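Local coordinates for VAO-type flavoprotein oxidase VAO615 (Myceliophthora thermophila, PDB 6F72) that carries a bicovalently bound FAD and is probably an oxidase whose reduced flavin reacts rapidly with molecular oxygen, though no substrate is yet known, at residues 284-289 with 556-561; 274-279 with 536-541; 209-214 with 390-395. All blocks are in the same frame, centred on the assembly; numbering follows the deposited sequence.

How the interactions relate
Interactions 1 and 2 are buried neighbours, their centres about 10 Å apart, and both join the PCMH-type FAD-binding part of the chain to the late part that belongs to the berberine-like family. They touch directly: Tyr536 of interaction 2 reaches Gly559 of interaction 1, and Phe286 packs on Leu539. Their chemistry differs all the same. Segments 284-289 and 556-561 meet through one hydroxyl-to-carbonyl bond and apolar packing beside the FAD adenine, whereas 274-279 and 536-541 lie on two helices joined by a cation-pi pair and leucine packing, without a hydrogen bond. Interaction 3, about 33 Å from either centre, is a partly buried, water-bridged contact at a glycosylated asparagine.

Interaction 1: 284-289 with 556-561; sequences GTFAVV and TGVGSE. With FAD (flavin-adenine dinucleotide), chain E.
Thr285 supplies the one hydrogen bond between the segments: its OG1 donates to Val558 O at 2.8 Å, with a C=O...donor angle of 157° and the donor in the carbonyl plane. With chi1 at -172°, OG1 lies anti to the backbone N, which turns it toward that carbonyl. Replacement by a valine would probably leave the buried Val558 O without this donor and the turn less firmly tied to 284-289. Apolar packing across the segments adds Phe286 CZ, 3.9 Å from Val558 CB; within 284-289, Thr285 CG2 lies over one face of the Phe286 ring, offset toward its rim. The accepting carbonyl belongs to a type II beta turn, Gly557 to Ser560, with Gly559 at positive phi. Gly557 O takes two bonds within it, from Ser560 N and, at 2.7 Å, from Ser560 OG. Farther along the chain, from Gly284, the backbone runs into strand 288-298 of the PCMH-type FAD-binding fold, and both hydrogen bonds to the adenine come from the backbone of Val289. Val289 N donates to FAD N1A at 2.8 Å, and FAD N6A donates to Val289 O at 2.7 Å, both nearly straight. At Gly284, whose phi is positive, a beta carbon would collide with FAD O2B.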
loop_
_atom_site.group_PDB
_atom_site.type_symbol
_atom_site.label_atom_id
_atom_site.label_comp_id
_atom_site.label_asym_id
_atom_site.label_seq_id
_atom_site.Cartn_x
_atom_site.Cartn_y
_atom_site.Cartn_z
ATOM N N GLY A 284 -5.574 -9.148 5.036
ATOM C CA GLY A 284 -6.818 -8.994 5.783
ATOM C C GLY A 284 -7.934 -9.957 5.456
ATOM O O GLY A 284 -9.065 -9.786 5.919
ATOM N N THR A 285 -7.641 -10.964 4.644
ATOM C CA THR A 285 -8.678 -11.943 4.310
ATOM C C THR A 285 -8.361 -13.408 4.651
ATOM O O THR A 285 -9.275 -14.177 4.981
ATOM C CB THR A 285 -9.212 -11.781 2.876
ATOM O OG1 THR A 285 -10.341 -12.645 2.703
ATOM C CG2 THR A 285 -8.159 -12.106 1.824
ATOM N N PHE A 286 -7.083 -13.774 4.591
ATOM C CA PHE A 286 -6.681 -15.183 4.777
ATOM C C PHE A 286 -6.396 -15.590 6.220
ATOM O O PHE A 286 -6.752 -16.696 6.618
ATOM C CB PHE A 286 -5.490 -15.546 3.886
ATOM C CG PHE A 286 -5.784 -15.439 2.411
ATOM C CD1 PHE A 286 -6.690 -16.318 1.797
ATOM C CD2 PHE A 286 -5.164 -14.459 1.637
ATOM C CE1 PHE A 286 -6.972 -16.219 0.445
ATOM C CE2 PHE A 286 -5.439 -14.361 0.267
ATOM C CZ PHE A 286 -6.348 -15.238 -0.324
ATOM N N ALA A 287 -5.749 -14.692 6.966
ATOM C CA ALA A 287 -5.279 -14.936 8.338
ATOM C C ALA A 287 -4.734 -13.638 8.934
ATOM O O ALA A 287 -4.453 -12.677 8.203
ATOM C CB ALA A 287 -4.196 -16.024 8.354
ATOM N N VAL A 288 -4.563 -13.627 10.256
ATOM C CA VAL A 288 -3.935 -12.504 10.934
ATOM C C VAL A 288 -2.439 -12.780 10.998
ATOM O O VAL A 288 -2.012 -13.772 11.604
ATOM C CB VAL A 288 -4.522 -12.282 12.354
ATOM C CG1 VAL A 288 -3.973 -11.020 12.983
ATOM C CG2 VAL A 288 -6.037 -12.212 12.300
ATOM N N VAL A 289 -1.649 -11.897 10.397
ATOM C CA VAL A 289 -0.195 -12.077 10.343
ATOM C C VAL A 289 0.449 -11.430 11.565
ATOM O O VAL A 289 0.189 -10.246 11.850
ATOM C CB VAL A 289 0.406 -11.480 9.044
ATOM C CG1 VAL A 289 1.914 -11.278 9.155
ATOM C CG2 VAL A 289 0.040 -12.343 7.830
ATOM N N THR A 556 -13.165 -5.685 -1.739
ATOM C CA THR A 556 -12.358 -6.221 -2.857
ATOM C C THR A 556 -11.400 -7.361 -2.480
ATOM O O THR A 556 -10.526 -7.723 -3.281
ATOM C CB THR A 556 -11.592 -5.146 -3.682
ATOM O OG1 THR A 556 -10.390 -4.751 -3.003
ATOM C CG2 THR A 556 -12.476 -3.924 -4.036
ATOM N N GLY A 557 -11.576 -7.942 -1.291
ATOM C CA GLY A 557 -10.754 -9.075 -0.864
ATOM C C GLY A 557 -11.226 -10.399 -1.433
ATOM O O GLY A 557 -12.397 -10.534 -1.816
ATOM N N VAL A 558 -10.335 -11.396 -1.459
ATOM C CA VAL A 558 -10.740 -12.731 -1.874
ATOM C C VAL A 558 -11.837 -13.219 -0.927
ATOM O O VAL A 558 -11.663 -13.191 0.290
ATOM C CB VAL A 558 -9.548 -13.735 -1.902
ATOM C CG1 VAL A 558 -10.027 -15.152 -2.195
ATOM C CG2 VAL A 558 -8.490 -13.298 -2.909
ATOM N N GLY A 559 -12.966 -13.633 -1.498
ATOM C CA GLY A 559 -14.073 -14.184 -0.723
ATOM C C GLY A 559 -14.916 -13.139 -0.007
ATOM O O GLY A 559 -15.717 -13.485 0.871
ATOM N N SER A 560 -14.747 -11.866 -0.382
ATOM C CA SER A 560 -15.485 -10.761 0.251
ATOM C C SER A 560 -16.936 -10.728 -0.181
ATOM O O SER A 560 -17.784 -10.177 0.542
ATOM C CB SER A 560 -14.839 -9.414 -0.054
ATOM O OG SER A 560 -14.762 -9.203 -1.446
ATOM N N GLU A 561 -17.215 -11.311 -1.349
ATOM C CA GLU A 561 -18.569 -11.405 -1.893
ATOM C C GLU A 561 -19.527 -12.232 -1.008
ATOM O O GLU A 561 -20.722 -12.300 -1.279
ATOM C CB GLU A 561 -18.543 -11.882 -3.370
ATOM C CG GLU A 561 -18.277 -13.377 -3.611
ATOM C CD GLU A 561 -16.794 -13.799 -3.614
ATOM O OE1 GLU A 561 -15.900 -12.985 -3.283
ATOM O OE2 GLU A 561 -16.509 -14.984 -3.939
HETATM P PA FAD E . -3.189 -1.065 6.496
HETATM O O1A FAD E . -4.284 -0.165 5.983
HETATM O O2A FAD E . -3.000 -1.102 7.987
HETATM O O5B FAD E . -3.457 -2.548 5.939
HETATM C C5B FAD E . -3.858 -2.789 4.590
HETATM C C4B FAD E . -4.621 -4.102 4.461
HETATM O O4B FAD E . -3.816 -5.175 4.953
HETATM C C3B FAD E . -5.919 -4.157 5.243
HETATM O O3B FAD E . -6.840 -4.932 4.463
HETATM C C2B FAD E . -5.575 -4.912 6.515
HETATM O O2B FAD E . -6.696 -5.637 7.026
HETATM C C1B FAD E . -4.471 -5.844 6.045
HETATM N N9A FAD E . -3.439 -6.148 7.065
HETATM C C8A FAD E . -2.434 -5.326 7.437
HETATM N N7A FAD E . -1.642 -5.926 8.361
HETATM C C5A FAD E . -2.140 -7.154 8.579
HETATM C C6A FAD E . -1.782 -8.306 9.436
HETATM N N6A FAD E . -0.711 -8.222 10.257
HETATM N N1A FAD E . -2.559 -9.412 9.379
HETATM C C2A FAD E . -3.635 -9.497 8.566
HETATM N N3A FAD E . -4.015 -8.483 7.750
HETATM C C4A FAD E . -3.320 -7.308 7.715
HETATM N N1 FAD E . 2.548 0.374 -2.249
HETATM C C2 FAD E . 3.555 -0.014 -3.072
HETATM O O2 FAD E . 3.505 -1.150 -3.599
HETATM N N3 FAD E . 4.606 0.792 -3.339
HETATM C C4 FAD E . 4.742 2.029 -2.834
HETATM O O4 FAD E . 5.733 2.741 -3.113
HETATM C C4X FAD E . 3.688 2.517 -1.918
HETATM N N5 FAD E . 3.752 3.742 -1.354
HETATM C C5X FAD E . 2.775 4.193 -0.514
HETATM C C6 FAD E . 2.864 5.476 0.068
HETATM C C7 FAD E . 1.840 5.913 0.937
HETATM C C7M FAD E . 1.950 7.299 1.545
HETATM C C8 FAD E . 0.670 5.014 1.252
HETATM C C8M FAD E . -0.429 5.351 2.248
HETATM C C9 FAD E . 0.606 3.752 0.668
HETATM C C9A FAD E . 1.605 3.305 -0.202
HETATM N N10 FAD E . 1.533 2.011 -0.770
HETATM C C10 FAD E . 2.554 1.594 -1.651
HETATM C "C1'" FAD E . 0.372 1.162 -0.511
HETATM C "C2'" FAD E . 0.520 -0.001 0.423
HETATM O "O2'" FAD E . 1.253 -1.015 -0.261
HETATM C "C3'" FAD E . -0.903 -0.466 0.711
HETATM O "O3'" FAD E . -1.744 0.647 1.086
HETATM C "C4'" FAD E . -0.929 -1.529 1.798
HETATM O "O4'" FAD E . -2.234 -2.104 1.869
HETATM C "C5'" FAD E . -0.473 -0.970 3.148
HETATM O "O5'" FAD E . -0.597 -1.941 4.176
HETATM P P FAD E . -0.479 -1.484 5.712
HETATM O O1P FAD E . 0.740 -0.621 5.865
HETATM O O2P FAD E . -0.669 -2.747 6.521
HETATM O O3P FAD E . -1.796 -0.564 5.874
#

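Interaction 2: 274-279 with 536-541; sequences LYWALS and YARLLR
Arg538 lies across one face of the Trp276 indole where two helices, 272-278 of the FAD-binding part and 536-546 of the berberine-like part, pack at a steep angle: the axes of 274-278 and 536-541 approach to 10.0 Å, their directions 123° apart. Both side chains leave with CG anti to the backbone N (chi1 -179° for Trp276), and the arginine stays extended from CG to NE, long enough to span both rings of the indole. Its aliphatic and charged parts use different rings. Arg538 CD sits 3.7 Å from the centroid of the six-membered ring of Trp276, a CH-pi contact, while Arg538 CZ lies over the face of the five-membered ring, 3.9 Å from its centroid, a cation-pi contact. The planes of guanidinium and indole are not parallel but 33° apart, a tilt that brings NH1 closer to the ring than CZ. The side chain of Leu539 crosses that of Trp276 at about a right angle, its CD2 3.5 Å from Trp276 CZ3. The same methyl spans to the neighbouring helical position, where Ala277 CB is 3.9 Å from Leu539 CD2. Ala277 CA and Leu539 CA are 5.9 Å apart, an approach consistent with the small alanine side chain. Beyond them, Phe286 packs on Ala277. The closest atoms of the cation-pi pair are Arg538 NH1 and Trp276 CE2, 3.1 Å apart.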
loop_
_atom_site.group_PDB
_atom_site.type_symbol
_atom_site.label_atom_id
_atom_site.label_comp_id
_atom_site.label_asym_id
_atom_site.label_seq_id
_atom_site.Cartn_x
_atom_site.Cartn_y
_atom_site.Cartn_z
ATOM N N LEU A 274 -1.509 -21.714 2.089
ATOM C CA LEU A 274 -1.632 -20.459 2.822
ATOM C C LEU A 274 -0.459 -19.519 2.538
ATOM O O LEU A 274 -0.682 -18.306 2.351
ATOM C CB LEU A 274 -1.845 -20.668 4.329
ATOM C CG LEU A 274 -2.137 -19.443 5.237
ATOM C CD1 LEU A 274 -3.428 -18.688 4.901
ATOM C CD2 LEU A 274 -2.160 -19.863 6.697
ATOM N N TYR A 275 0.755 -20.060 2.465
ATOM C CA TYR A 275 1.944 -19.261 2.124
ATOM C C TYR A 275 1.758 -18.584 0.748
ATOM O O TYR A 275 2.109 -17.412 0.570
ATOM C CB TYR A 275 3.253 -20.100 2.180
ATOM C CG TYR A 275 4.417 -19.397 1.507
ATOM C CD1 TYR A 275 4.636 -19.536 0.121
ATOM C CD2 TYR A 275 5.269 -18.556 2.224
ATOM C CE1 TYR A 275 5.660 -18.848 -0.515
ATOM C CE2 TYR A 275 6.311 -17.874 1.594
ATOM C CZ TYR A 275 6.498 -18.020 0.227
ATOM O OH TYR A 275 7.515 -17.358 -0.430
ATOM N N TRP A 276 1.220 -19.358 -0.203
ATOM C CA TRP A 276 0.972 -18.935 -1.581
ATOM C C TRP A 276 -0.024 -17.730 -1.645
ATOM O O TRP A 276 0.297 -16.690 -2.239
ATOM C CB TRP A 276 0.481 -20.142 -2.388
ATOM C CG TRP A 276 0.208 -19.883 -3.839
ATOM C CD1 TRP A 276 1.108 -19.961 -4.870
ATOM C CD2 TRP A 276 -1.057 -19.560 -4.432
ATOM N NE1 TRP A 276 0.485 -19.665 -6.071
ATOM C CE2 TRP A 276 -0.842 -19.427 -5.837
ATOM C CE3 TRP A 276 -2.351 -19.363 -3.921
ATOM C CZ2 TRP A 276 -1.875 -19.105 -6.735
ATOM C CZ3 TRP A 276 -3.389 -19.030 -4.820
ATOM C CH2 TRP A 276 -3.134 -18.899 -6.213
ATOM N N ALA A 277 -1.193 -17.902 -1.007
ATOM C CA ALA A 277 -2.244 -16.899 -0.868
ATOM C C ALA A 277 -1.768 -15.632 -0.181
ATOM O O ALA A 277 -2.051 -14.549 -0.670
ATOM C CB ALA A 277 -3.457 -17.474 -0.141
ATOM N N LEU A 278 -1.042 -15.768 0.936
ATOM C CA LEU A 278 -0.524 -14.609 1.668
ATOM C C LEU A 278 0.563 -13.817 0.924
ATOM O O LEU A 278 0.756 -12.626 1.195
ATOM C CB LEU A 278 -0.037 -14.991 3.072
ATOM C CG LEU A 278 -1.051 -15.293 4.180
ATOM C CD1 LEU A 278 -0.320 -15.980 5.326
ATOM C CD2 LEU A 278 -1.771 -14.041 4.697
ATOM N N SER A 279 1.259 -14.475 0.003
ATOM C CA SER A 279 2.363 -13.860 -0.732
ATOM C C SER A 279 1.853 -13.241 -2.058
ATOM O O SER A 279 2.134 -13.753 -3.163
ATOM C CB SER A 279 3.472 -14.909 -0.984
ATOM O OG SER A 279 4.030 -15.433 0.220
ATOM N N TYR A 536 -7.821 -16.384 -8.975
ATOM C CA TYR A 536 -8.944 -16.191 -8.058
ATOM C C TYR A 536 -9.611 -17.472 -7.548
ATOM O O TYR A 536 -9.917 -17.558 -6.357
ATOM C CB TYR A 536 -9.998 -15.205 -8.609
ATOM C CG TYR A 536 -10.899 -14.697 -7.508
ATOM C CD1 TYR A 536 -10.475 -13.656 -6.678
ATOM C CD2 TYR A 536 -12.152 -15.281 -7.266
ATOM C CE1 TYR A 536 -11.267 -13.199 -5.642
ATOM C CE2 TYR A 536 -12.960 -14.825 -6.231
ATOM C CZ TYR A 536 -12.508 -13.787 -5.427
ATOM O OH TYR A 536 -13.288 -13.306 -4.396
ATOM N N ALA A 537 -9.822 -18.453 -8.424
ATOM C CA ALA A 537 -10.449 -19.716 -8.015
ATOM C C ALA A 537 -9.639 -20.392 -6.900
ATOM O O ALA A 537 -10.217 -20.855 -5.910
ATOM C CB ALA A 537 -10.619 -20.650 -9.202
ATOM N N ARG A 538 -8.311 -20.408 -7.059
ATOM C CA ARG A 538 -7.416 -21.068 -6.107
ATOM C C ARG A 538 -7.291 -20.269 -4.814
ATOM O O ARG A 538 -7.269 -20.855 -3.726
ATOM C CB ARG A 538 -6.029 -21.344 -6.690
ATOM C CG ARG A 538 -5.289 -22.407 -5.891
ATOM C CD ARG A 538 -3.804 -22.452 -6.173
ATOM N NE ARG A 538 -3.137 -23.167 -5.093
ATOM C CZ ARG A 538 -1.826 -23.177 -4.876
ATOM N NH1 ARG A 538 -1.004 -22.504 -5.677
ATOM N NH2 ARG A 538 -1.338 -23.872 -3.852
ATOM N N LEU A 539 -7.208 -18.947 -4.950
ATOM C CA LEU A 539 -7.267 -18.031 -3.810
ATOM C C LEU A 539 -8.543 -18.237 -3.001
ATOM O O LEU A 539 -8.513 -18.203 -1.769
ATOM C CB LEU A 539 -7.112 -16.585 -4.273
ATOM C CG LEU A 539 -5.703 -16.185 -4.725
ATOM C CD1 LEU A 539 -5.694 -14.888 -5.519
ATOM C CD2 LEU A 539 -4.730 -16.101 -3.552
ATOM N N LEU A 540 -9.652 -18.470 -3.693
ATOM C CA LEU A 540 -10.939 -18.718 -3.049
ATOM C C LEU A 540 -10.981 -20.057 -2.321
ATOM O O LEU A 540 -11.570 -20.164 -1.238
ATOM C CB LEU A 540 -12.091 -18.606 -4.053
ATOM C CG LEU A 540 -13.513 -18.583 -3.494
ATOM C CD1 LEU A 540 -13.787 -17.324 -2.657
ATOM C CD2 LEU A 540 -14.505 -18.688 -4.643
ATOM N N ARG A 541 -10.374 -21.073 -2.922
ATOM C CA ARG A 541 -10.198 -22.368 -2.264
ATOM C C ARG A 541 -9.373 -22.273 -0.981
ATOM O O ARG A 541 -9.720 -22.916 0.007
ATOM C CB ARG A 541 -9.593 -23.384 -3.214
ATOM C CG ARG A 541 -10.570 -23.884 -4.266
ATOM C CD ARG A 541 -10.072 -25.164 -4.918
ATOM N NE ARG A 541 -8.814 -24.986 -5.643
ATOM C CZ ARG A 541 -8.707 -24.565 -6.908
ATOM N NH1 ARG A 541 -9.776 -24.235 -7.634
ATOM N NH2 ARG A 541 -7.507 -24.460 -7.454
#

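Interaction 3: 209-214 with 390-395; sequences MANSTG and NYYDHF. With NAG (2-acetamido-2-deoxy-beta-D-glucopyranose), chain H.
Asn211, Tyr392 and the N-linked sugar form the tighter side of this contact: Asn211 OD1 lies 3.8 Å from Tyr392 CB, and Asn211 CB packs obliquely at the tyrosine ring. Asn211 ND2 is bonded covalently to NAG C1, and chi1 of 173°, with CG anti to the backbone N, carries the amide out toward helix 391-399. The sugar's acetamido methyl, C8, then rests 3.7 Å from Tyr392 CE1, while NAG O6 donates a weak hydrogen bond to Asn211 O. Helix 203-212, in the PCMH-type FAD-binding range, finishes in a Schellman motif at Gly214, which has positive phi; helix 391-399 follows strand 382-388, an outermost strand of the seven-stranded antiparallel sheet, and Asn390 is its N-cap. With chi1 at 56°, its CG falls between the backbone N and the carbonyl carbon, and Asn390 OD1 accepts from Asp393 N at 2.8 Å, nearly straight at the hydrogen (176°). The side between Asn211 OD1 and Asn390 is looser, and no direct hydrogen bond crosses between the segments. A water takes that place, donating to Asn211 OD1 at 3.1 Å and accepting from Tyr392 N at 2.8 Å, so that a first-turn backbone N-H is satisfied through solvent.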
loop_
_atom_site.group_PDB
_atom_site.type_symbol
_atom_site.label_atom_id
_atom_site.label_comp_id
_atom_site.label_asym_id
_atom_site.label_seq_id
_atom_site.Cartn_x
_atom_site.Cartn_y
_atom_site.Cartn_z
ATOM N N MET A 209 16.898 -1.312 10.318
ATOM C CA MET A 209 17.314 -2.644 10.741
ATOM C C MET A 209 18.213 -3.341 9.708
ATOM O O MET A 209 19.257 -3.899 10.063
ATOM C CB MET A 209 16.085 -3.494 11.094
ATOM C CG MET A 209 16.408 -4.889 11.595
ATOM S SD MET A 209 16.273 -6.118 10.289
ATOM C CE MET A 209 17.179 -7.479 11.019
ATOM N N ALA A 210 17.802 -3.301 8.440
ATOM C CA ALA A 210 18.595 -3.877 7.360
ATOM C C ALA A 210 19.934 -3.158 7.211
ATOM O O ALA A 210 20.971 -3.823 7.112
ATOM C CB ALA A 210 17.822 -3.888 6.040
ATOM N N ASN A 211 19.916 -1.822 7.200
ATOM C CA ASN A 211 21.146 -1.032 7.066
ATOM C C ASN A 211 22.196 -1.384 8.131
ATOM O O ASN A 211 23.383 -1.503 7.812
ATOM C CB ASN A 211 20.884 0.483 7.083
ATOM C CG ASN A 211 22.174 1.276 7.126
ATOM O OD1 ASN A 211 22.807 1.499 6.092
ATOM N ND2 ASN A 211 22.584 1.682 8.334
ATOM N N SER A 212 21.752 -1.541 9.382
ATOM C CA SER A 212 22.654 -1.772 10.516
ATOM C C SER A 212 23.445 -3.076 10.393
ATOM O O SER A 212 24.481 -3.231 11.036
ATOM C CB SER A 212 21.892 -1.744 11.843
ATOM O OG SER A 212 20.937 -2.786 11.905
ATOM N N THR A 213 22.948 -3.994 9.563
ATOM C CA THR A 213 23.593 -5.298 9.304
ATOM C C THR A 213 24.389 -5.363 7.974
ATOM O O THR A 213 25.018 -6.379 7.665
ATOM C CB THR A 213 22.572 -6.468 9.398
ATOM O OG1 THR A 213 21.652 -6.418 8.303
ATOM C CG2 THR A 213 21.774 -6.413 10.696
ATOM N N GLY A 214 24.378 -4.276 7.205
ATOM C CA GLY A 214 25.036 -4.230 5.896
ATOM C C GLY A 214 24.194 -4.845 4.789
ATOM O O GLY A 214 24.738 -5.441 3.863
ATOM N N ASN A 390 25.506 3.552 0.560
ATOM C CA ASN A 390 24.610 2.463 0.914
ATOM C C ASN A 390 23.217 2.750 0.375
ATOM O O ASN A 390 22.975 3.828 -0.184
ATOM C CB ASN A 390 24.590 2.299 2.435
ATOM C CG ASN A 390 24.197 3.572 3.142
ATOM O OD1 ASN A 390 23.015 3.873 3.285
ATOM N ND2 ASN A 390 25.189 4.342 3.567
ATOM N N TYR A 391 22.301 1.800 0.545
ATOM C CA TYR A 391 20.926 1.975 0.086
ATOM C C TYR A 391 20.115 2.967 0.909
ATOM O O TYR A 391 19.389 3.782 0.326
ATOM C CB TYR A 391 20.188 0.647 0.038
ATOM C CG TYR A 391 18.738 0.765 -0.394
ATOM C CD1 TYR A 391 18.392 1.300 -1.640
ATOM C CD2 TYR A 391 17.715 0.329 0.445
ATOM C CE1 TYR A 391 17.065 1.405 -2.034
ATOM C CE2 TYR A 391 16.386 0.421 0.061
ATOM C CZ TYR A 391 16.067 0.954 -1.177
ATOM O OH TYR A 391 14.746 1.033 -1.542
ATOM N N TYR A 392 20.214 2.872 2.243
ATOM C CA TYR A 392 19.490 3.746 3.175
ATOM C C TYR A 392 19.691 5.209 2.779
ATOM O O TYR A 392 18.712 5.931 2.578
ATOM C CB TYR A 392 19.925 3.484 4.629
ATOM C CG TYR A 392 19.066 4.159 5.704
ATOM C CD1 TYR A 392 19.247 5.514 6.034
ATOM C CD2 TYR A 392 18.092 3.430 6.412
ATOM C CE1 TYR A 392 18.475 6.126 7.019
ATOM C CE2 TYR A 392 17.314 4.036 7.396
ATOM C CZ TYR A 392 17.510 5.383 7.697
ATOM O OH TYR A 392 16.744 5.999 8.660
ATOM N N ASP A 393 20.956 5.608 2.621
ATOM C CA ASP A 393 21.328 6.955 2.168
ATOM C C ASP A 393 20.696 7.357 0.864
ATOM O O ASP A 393 20.176 8.466 0.761
ATOM C CB ASP A 393 22.841 7.095 2.047
ATOM C CG ASP A 393 23.520 7.206 3.387
ATOM O OD1 ASP A 393 22.837 7.110 4.433
ATOM O OD2 ASP A 393 24.753 7.391 3.386
ATOM N N HIS A 394 20.753 6.458 -0.126
ATOM C CA HIS A 394 20.114 6.676 -1.432
ATOM C C HIS A 394 18.614 6.908 -1.284
ATOM O O HIS A 394 18.086 7.889 -1.824
ATOM C CB HIS A 394 20.381 5.504 -2.379
ATOM C CG HIS A 394 19.534 5.515 -3.613
ATOM N ND1 HIS A 394 19.875 6.228 -4.742
ATOM C CD2 HIS A 394 18.366 4.889 -3.900
ATOM C CE1 HIS A 394 18.954 6.041 -5.671
ATOM N NE2 HIS A 394 18.026 5.238 -5.185
ATOM N N PHE A 395 17.952 6.005 -0.555
ATOM C CA PHE A 395 16.516 6.080 -0.321
ATOM C C PHE A 395 16.090 7.446 0.230
ATOM O O PHE A 395 15.195 8.089 -0.328
ATOM C CB PHE A 395 16.040 4.958 0.612
ATOM C CG PHE A 395 14.548 4.868 0.714
ATOM C CD1 PHE A 395 13.849 5.647 1.636
ATOM C CD2 PHE A 395 13.828 4.038 -0.146
ATOM C CE1 PHE A 395 12.460 5.595 1.707
ATOM C CE2 PHE A 395 12.440 3.964 -0.073
ATOM C CZ PHE A 395 11.755 4.755 0.851
HETATM C C1 NAG H . 23.817 2.383 8.601
HETATM C C2 NAG H . 24.038 3.654 9.443
HETATM C C3 NAG H . 25.520 3.958 9.728
HETATM C C4 NAG H . 26.332 2.721 10.145
HETATM C C5 NAG H . 26.130 1.612 9.109
HETATM C C6 NAG H . 26.890 0.337 9.485
HETATM C C7 NAG H . 22.307 5.410 9.241
HETATM C C8 NAG H . 21.882 6.607 8.440
HETATM N N2 NAG H . 23.431 4.821 8.814
HETATM O O3 NAG H . 25.609 4.945 10.761
HETATM O O4 NAG H . 27.722 3.053 10.313
HETATM O O5 NAG H . 24.719 1.336 9.020
HETATM O O6 NAG H . 26.259 -0.825 8.931
HETATM O O7 NAG H . 21.653 5.018 10.203
HETATM O O HOH W 1 21.455 0.670 3.469
#